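Local coordinates for protein putative laminarinase (Phanerochaete chrysosporium, PDB 2WNE) that probably hydrolyses O-glycosidic bonds in laminarin-type beta-glucans, at residues G97-A102 with N250-G255; M130-G135 with A229-T234. The protein carries 1 engineered substitution. All coordinates share one frame; numbering follows the deposited sequence.

Following the chain from its N terminus, strand 98-105 opens contact 1, strand 115-120 pairs beside it, and strand 129-133, pairing with 115-120 in turn, opens contact 2. That second loop closes first, at A229-T234, and the outer one closes at N250-G255, so contact 2 is nested within contact 1. The two illustrate the complementary joins of a beta-sandwich. Contact 1 works within one sheet, by strand pairing; contact 2 packs that sheet against the other through side chains. Their centres are about 21 Å apart and they do not touch, yet residues of 97-102 and 130-135 approach the same pair of bound glucose units on the sheet's sugar-facing side.

Contact 1: G97-A102 with N250-G255; sequences GTWPAA and NLTFCG. With GLC (alpha-D-glucopyranose), chain B; BGC (beta-D-glucopyranose), chain C.
W99 and T252 form a hydrogen-bonded antiparallel pair, and the indole of W99 reaches on to the bound sugars, so that one pair serves both a sheet and a carbohydrate-binding cleft. W99 N donates to T252 O at 2.8 Å, and T252 N returns a bond to W99 O. A101 and N250 repeat the exchange, while C254 N extends the ladder to G97 O at 2.9 Å. The tight packing gathers round the indole. W99 lies alongside T252, its CG turned anti to the backbone N (chi1 176°), and T252 CG2 is 3.7 Å from W99 CE3. At the ring edge, C254 O approaches W99 CE3 to 3.2 Å. On the sugar side a water mediates part of the contact: it donates to W99 O, accepts from N250 ND2 and lies 2.8 Å from O6 of the alpha-glucose. A101 CB comes within 3.4 Å of C6 on that sugar. W99 NE1 bonds to E120, which also binds both glucose units, and W103 NE1 holds N250 OD1. On the reverse face, L251 CD1 rests against T98 CB at 3.8 Å. Strand 246-253 is flanked by 98-105 and 69-76, with S71 OG bonded to L251 O; strand 115-120 pairs with 98-105, and the C254-C273 disulfide ties the exit of strand 246-253 to helix 273-279.

Contact 2: M130-G135 with A229-T234; sequences MTLHTG and AFFPNT. With BGC (beta-D-glucopyranose), chain C; GLC (alpha-D-glucopyranose), chain B.
L132 meets F231 over the face of its ring, a CH-pi contact in which CG of L132 stands 3.8 Å from the ring centroid and 14° off its normal. The leucine and the phenylalanine run antiparallel alongside one another, which also brings L132 CD1 to 3.7 Å from F231 CB. The rim of the same ring is used differently: F231 CZ points at M130 O, 3.3 Å away and in the ring plane. Beside this, M130 CB abuts A229 CB at 3.8 Å, and an unusual chi2 of the methionine (134°) leaves its SD 4.0 Å from A229 CB. With an alanine in place of F231, a gap would probably open beside L132, and M130 O would lose the ring edge that meets it. The next shell includes C165 and V167 of strand 165-168, which touch F231, and I196 and V198 of strand 196-202, which touch L132 and M130. The axes of 130-133 and 229-231 approach to 8.3 Å, their N-to-C directions 21° apart, and belong to the two facing sheets of the sandwich. Alternation along 130-133 sends T131 and H133 to the opposite side, where H133 NE2 donates to O4 of the beta-glucose at 2.8 Å. The chemistry is consistent with a division of labour: apolar and weakly polar contacts join the sheets on one side of the strand, and directional bonding to sugar occurs on the other.

Contact 1: G97-A102 with N250-G255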
loop_
_atom_site.group_PDB
_atom_site.type_symbol
_atom_site.label_atom_id
_atom_site.label_comp_id
_atom_site.label_asym_id
_atom_site.label_seq_id
_atom_site.Cartn_x
_atom_site.Cartn_y
_atom_site.Cartn_z
ATOM N N GLY A 97 -3.263 -7.390 -13.916
ATOM C CA GLY A 97 -3.958 -8.153 -12.904
ATOM C C GLY A 97 -3.471 -7.865 -11.482
ATOM O O GLY A 97 -4.211 -8.145 -10.522
ATOM N N THR A 98 -2.259 -7.308 -11.336
ATOM C CA THR A 98 -1.704 -7.064 -9.987
ATOM C C THR A 98 -2.424 -5.939 -9.245
ATOM O O THR A 98 -2.823 -4.906 -9.840
ATOM C CB THR A 98 -0.182 -6.727 -9.964
ATOM O OG1 THR A 98 0.048 -5.507 -10.671
ATOM C CG2 THR A 98 0.656 -7.872 -10.554
ATOM N N TRP A 99 -2.585 -6.151 -7.943
ATOM C CA TRP A 99 -3.201 -5.148 -7.076
ATOM C C TRP A 99 -2.433 -5.142 -5.752
ATOM O O TRP A 99 -2.840 -5.781 -4.786
ATOM C CB TRP A 99 -4.709 -5.399 -6.945
ATOM C CG TRP A 99 -5.481 -4.493 -6.011
ATOM C CD1 TRP A 99 -5.034 -3.348 -5.378
ATOM C CD2 TRP A 99 -6.849 -4.666 -5.605
ATOM N NE1 TRP A 99 -6.045 -2.811 -4.608
ATOM C CE2 TRP A 99 -7.164 -3.603 -4.721
ATOM C CE3 TRP A 99 -7.839 -5.625 -5.892
ATOM C CZ2 TRP A 99 -8.435 -3.475 -4.123
ATOM C CZ3 TRP A 99 -9.109 -5.485 -5.306
ATOM C CH2 TRP A 99 -9.387 -4.431 -4.428
ATOM N N PRO A 100 -1.286 -4.416 -5.721
ATOM C CA PRO A 100 -0.478 -4.324 -4.499
ATOM C C PRO A 100 -0.910 -3.159 -3.626
ATOM O O PRO A 100 -1.430 -2.174 -4.143
ATOM C CB PRO A 100 0.927 -4.059 -5.027
ATOM C CG PRO A 100 0.708 -3.312 -6.388
ATOM C CD PRO A 100 -0.710 -3.640 -6.849
ATOM N N ALA A 101 -0.668 -3.261 -2.321
ATOM C CA ALA A 101 -0.905 -2.143 -1.428
ATOM C C ALA A 101 0.035 -2.167 -0.231
ATOM O O ALA A 101 0.428 -3.247 0.216
ATOM C CB ALA A 101 -2.393 -2.121 -0.934
ATOM N N ALA A 102 0.415 -0.964 0.223
ATOM C CA ALA A 102 0.987 -0.708 1.553
ATOM C C ALA A 102 -0.005 0.243 2.228
ATOM O O ALA A 102 -0.287 1.327 1.712
ATOM C CB ALA A 102 2.339 -0.047 1.460
ATOM N N ASN A 250 0.741 -6.115 0.960
ATOM C CA ASN A 250 0.158 -7.303 0.326
ATOM C C ASN A 250 0.198 -7.204 -1.167
ATOM O O ASN A 250 0.527 -6.154 -1.719
ATOM C CB ASN A 250 -1.314 -7.520 0.781
ATOM C CG ASN A 250 -2.254 -6.437 0.270
ATOM O OD1 ASN A 250 -2.301 -5.320 0.821
ATOM N ND2 ASN A 250 -3.007 -6.756 -0.802
ATOM N N LEU A 251 -0.119 -8.314 -1.822
ATOM C CA LEU A 251 -0.336 -8.311 -3.257
ATOM C C LEU A 251 -1.489 -9.260 -3.537
ATOM O O LEU A 251 -1.404 -10.465 -3.211
ATOM C CB LEU A 251 0.934 -8.750 -4.003
ATOM C CG LEU A 251 0.811 -9.131 -5.499
ATOM C CD1 LEU A 251 0.355 -7.953 -6.377
ATOM C CD2 LEU A 251 2.087 -9.734 -6.076
ATOM N N THR A 252 -2.580 -8.716 -4.105
ATOM C CA THR A 252 -3.637 -9.577 -4.620
ATOM C C THR A 252 -3.713 -9.418 -6.129
ATOM O O THR A 252 -2.924 -8.661 -6.724
ATOM C CB THR A 252 -5.025 -9.398 -3.874
ATOM O OG1 THR A 252 -5.941 -10.402 -4.321
ATOM C CG2 THR A 252 -5.622 -8.025 -4.098
ATOM N N PHE A 253 -4.627 -10.170 -6.740
ATOM C CA PHE A 253 -4.830 -10.142 -8.197
ATOM C C PHE A 253 -6.308 -10.008 -8.477
ATOM O O PHE A 253 -7.091 -10.583 -7.750
ATOM C CB PHE A 253 -4.369 -11.470 -8.814
ATOM C CG PHE A 253 -2.907 -11.736 -8.648
ATOM C CD1 PHE A 253 -2.432 -12.424 -7.533
ATOM C CD2 PHE A 253 -2.007 -11.298 -9.610
ATOM C CE1 PHE A 253 -1.067 -12.659 -7.379
ATOM C CE2 PHE A 253 -0.656 -11.515 -9.460
ATOM C CZ PHE A 253 -0.189 -12.201 -8.351
ATOM N N CYS A 254 -6.683 -9.331 -9.566
ATOM C CA CYS A 254 -8.093 -9.207 -9.985
ATOM C C CYS A 254 -8.993 -8.758 -8.829
ATOM O O CYS A 254 -8.682 -7.782 -8.151
ATOM C CB CYS A 254 -8.588 -10.537 -10.613
ATOM S SG CYS A 254 -7.431 -11.181 -11.853
ATOM N N GLY A 255 -10.094 -9.468 -8.595
ATOM C CA GLY A 255 -10.990 -9.141 -7.504
ATOM C C GLY A 255 -11.759 -7.842 -7.683
ATOM O O GLY A 255 -11.895 -7.346 -8.789
HETATM C C1 GLC B . -8.315 -0.699 0.561
HETATM C C2 GLC B . -9.525 -1.492 1.107
HETATM C C3 GLC B . -9.111 -2.926 1.452
HETATM C C4 GLC B . -8.000 -3.439 0.526
HETATM C C5 GLC B . -6.739 -2.598 0.752
HETATM C C6 GLC B . -5.528 -2.979 -0.099
HETATM O O1 GLC B . -8.387 0.644 0.978
HETATM O O2 GLC B . -10.224 -0.844 2.161
HETATM O O3 GLC B . -10.230 -3.754 1.330
HETATM O O4 GLC B . -7.691 -4.777 0.863
HETATM O O5 GLC B . -6.975 -1.203 0.668
HETATM O O6 GLC B . -5.766 -2.692 -1.478
HETATM C C2 BGC C . -10.768 -0.660 -3.319
HETATM C C3 BGC C . -9.904 0.187 -2.390
HETATM C C4 BGC C . -9.305 1.429 -3.051
HETATM C C5 BGC C . -10.386 2.181 -3.822
HETATM C C6 BGC C . -9.780 3.328 -4.636
HETATM C C1 BGC C . -11.769 0.211 -4.061
HETATM O O2 BGC C . -11.463 -1.617 -2.560
HETATM O O3 BGC C . -8.865 -0.602 -1.892
HETATM O O4 BGC C . -8.712 2.263 -2.077
HETATM O O5 BGC C . -11.074 1.281 -4.691
HETATM O O6 BGC C . -10.819 4.019 -5.300
HETATM O O HOH W 1 -4.496 -4.979 -2.549
#

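Contact 2: M130-G135 with A229-T234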
loop_
_atom_site.group_PDB
_atom_site.type_symbol
_atom_site.label_atom_id
_atom_site.label_comp_id
_atom_site.label_asym_id
_atom_site.label_seq_id
_atom_site.Cartn_x
_atom_site.Cartn_y
_atom_site.Cartn_z
ATOM N N MET A 130 -3.621 7.506 -2.976
ATOM C CA MET A 130 -3.654 7.573 -1.508
ATOM C C MET A 130 -5.104 7.855 -1.084
ATOM O O MET A 130 -5.678 8.875 -1.469
ATOM C CB MET A 130 -2.670 8.649 -1.000
ATOM C CG MET A 130 -1.240 8.273 -1.328
ATOM S SD MET A 130 -0.167 9.544 -2.040
ATOM C CE MET A 130 -1.013 9.975 -3.594
ATOM N N THR A 131 -5.693 6.925 -0.322
ATOM C CA THR A 131 -7.140 6.867 -0.093
ATOM C C THR A 131 -7.479 6.502 1.349
ATOM O O THR A 131 -6.839 5.627 1.949
ATOM C CB THR A 131 -7.835 5.825 -1.050
ATOM O OG1 THR A 131 -7.286 5.951 -2.359
ATOM C CG2 THR A 131 -9.386 6.043 -1.126
ATOM N N LEU A 132 -8.481 7.190 1.896
ATOM C CA LEU A 132 -9.066 6.818 3.193
ATOM C C LEU A 132 -10.406 6.161 2.947
ATOM O O LEU A 132 -11.146 6.568 2.036
ATOM C CB LEU A 132 -9.301 8.029 4.100
ATOM C CG LEU A 132 -8.227 9.091 4.355
ATOM C CD1 LEU A 132 -8.738 10.041 5.459
ATOM C CD2 LEU A 132 -6.902 8.444 4.727
ATOM N N HIS A 133 -10.698 5.124 3.738
ATOM C CA HIS A 133 -12.044 4.558 3.813
ATOM C C HIS A 133 -12.518 4.661 5.241
ATOM O O HIS A 133 -11.808 4.231 6.173
ATOM C CB HIS A 133 -12.040 3.088 3.361
ATOM C CG HIS A 133 -11.610 2.904 1.941
ATOM N ND1 HIS A 133 -12.498 2.613 0.928
ATOM C CD2 HIS A 133 -10.389 2.988 1.363
ATOM C CE1 HIS A 133 -11.839 2.519 -0.215
ATOM N NE2 HIS A 133 -10.559 2.735 0.024
ATOM N N THR A 134 -13.706 5.238 5.432
ATOM C CA THR A 134 -14.292 5.384 6.770
ATOM C C THR A 134 -15.792 4.970 6.818
ATOM O O THR A 134 -16.384 4.635 5.781
ATOM C CB THR A 134 -14.132 6.841 7.287
ATOM O OG1 THR A 134 -14.913 7.722 6.474
ATOM C CG2 THR A 134 -12.678 7.302 7.223
ATOM N N GLY A 135 -16.382 4.942 8.022
ATOM C CA GLY A 135 -17.849 5.023 8.172
ATOM C C GLY A 135 -18.368 6.449 7.902
ATOM O O GLY A 135 -17.638 7.301 7.336
ATOM N N ALA A 229 -0.441 13.952 -0.602
ATOM C CA ALA A 229 -1.861 13.858 -0.254
ATOM C C ALA A 229 -2.112 14.443 1.143
ATOM O O ALA A 229 -1.310 14.242 2.078
ATOM C CB ALA A 229 -2.337 12.383 -0.341
ATOM N N PHE A 230 -3.216 15.176 1.270
ATOM C CA PHE A 230 -3.585 15.876 2.496
ATOM C C PHE A 230 -5.050 15.539 2.764
ATOM O O PHE A 230 -5.899 15.700 1.886
ATOM C CB PHE A 230 -3.402 17.398 2.344
ATOM C CG PHE A 230 -3.657 18.205 3.620
ATOM C CD1 PHE A 230 -4.021 19.557 3.533
ATOM C CD2 PHE A 230 -3.528 17.633 4.889
ATOM C CE1 PHE A 230 -4.223 20.339 4.677
ATOM C CE2 PHE A 230 -3.753 18.396 6.052
ATOM C CZ PHE A 230 -4.083 19.757 5.948
ATOM N N PHE A 231 -5.312 15.005 3.956
ATOM C CA PHE A 231 -6.677 14.720 4.428
ATOM C C PHE A 231 -6.888 15.500 5.721
ATOM O O PHE A 231 -6.671 14.983 6.814
ATOM C CB PHE A 231 -6.919 13.210 4.627
ATOM C CG PHE A 231 -6.686 12.390 3.376
ATOM C CD1 PHE A 231 -5.441 11.799 3.137
ATOM C CD2 PHE A 231 -7.705 12.238 2.423
ATOM C CE1 PHE A 231 -5.196 11.057 1.967
ATOM C CE2 PHE A 231 -7.479 11.501 1.252
ATOM C CZ PHE A 231 -6.218 10.904 1.019
ATOM N N PRO A 232 -7.278 16.777 5.591
ATOM C CA PRO A 232 -7.510 17.609 6.778
ATOM C C PRO A 232 -8.798 17.212 7.499
ATOM O O PRO A 232 -9.514 16.322 7.026
ATOM C CB PRO A 232 -7.612 19.019 6.199
ATOM C CG PRO A 232 -8.126 18.804 4.773
ATOM C CD PRO A 232 -7.524 17.501 4.326
ATOM N N ASN A 233 -9.085 17.857 8.628
ATOM C CA ASN A 233 -10.264 17.533 9.413
ATOM C C ASN A 233 -11.401 18.542 9.225
ATOM O O ASN A 233 -12.339 18.552 10.006
ATOM C CB ASN A 233 -9.920 17.369 10.907
ATOM C CG ASN A 233 -9.516 18.681 11.560
ATOM O OD1 ASN A 233 -9.402 19.697 10.874
ATOM N ND2 ASN A 233 -9.318 18.675 12.897
ATOM N N THR A 234 -11.309 19.372 8.177
ATOM C CA THR A 234 -12.316 20.387 7.868
ATOM C C THR A 234 -13.732 19.817 7.859
ATOM O O THR A 234 -14.669 20.449 8.349
ATOM C CB THR A 234 -12.005 21.019 6.479
ATOM O OG1 THR A 234 -10.596 21.317 6.412
ATOM C CG2 THR A 234 -12.808 22.305 6.270
HETATM C C2 BGC C . -10.768 -0.660 -3.319
HETATM C C3 BGC C . -9.904 0.187 -2.390
HETATM C C4 BGC C . -9.305 1.429 -3.051
HETATM C C5 BGC C . -10.386 2.181 -3.822
HETATM C C6 BGC C . -9.780 3.328 -4.636
HETATM C C1 BGC C . -11.769 0.211 -4.061
HETATM O O2 BGC C . -11.463 -1.617 -2.560
HETATM O O3 BGC C . -8.865 -0.602 -1.892
HETATM O O4 BGC C . -8.712 2.263 -2.077
HETATM O O5 BGC C . -11.074 1.281 -4.691
HETATM O O6 BGC C . -10.819 4.019 -5.300
HETATM C C1 GLC B . -8.315 -0.699 0.561
HETATM C C2 GLC B . -9.525 -1.492 1.107
HETATM C C3 GLC B . -9.111 -2.926 1.452
HETATM C C4 GLC B . -8.000 -3.439 0.526
HETATM C C5 GLC B . -6.739 -2.598 0.752
HETATM C C6 GLC B . -5.528 -2.979 -0.099
HETATM O O1 GLC B . -8.387 0.644 0.978
HETATM O O2 GLC B . -10.224 -0.844 2.161
HETATM O O3 GLC B . -10.230 -3.754 1.330
HETATM O O4 GLC B . -7.691 -4.777 0.863
HETATM O O5 GLC B . -6.975 -1.203 0.668
HETATM O O6 GLC B . -5.766 -2.692 -1.478
#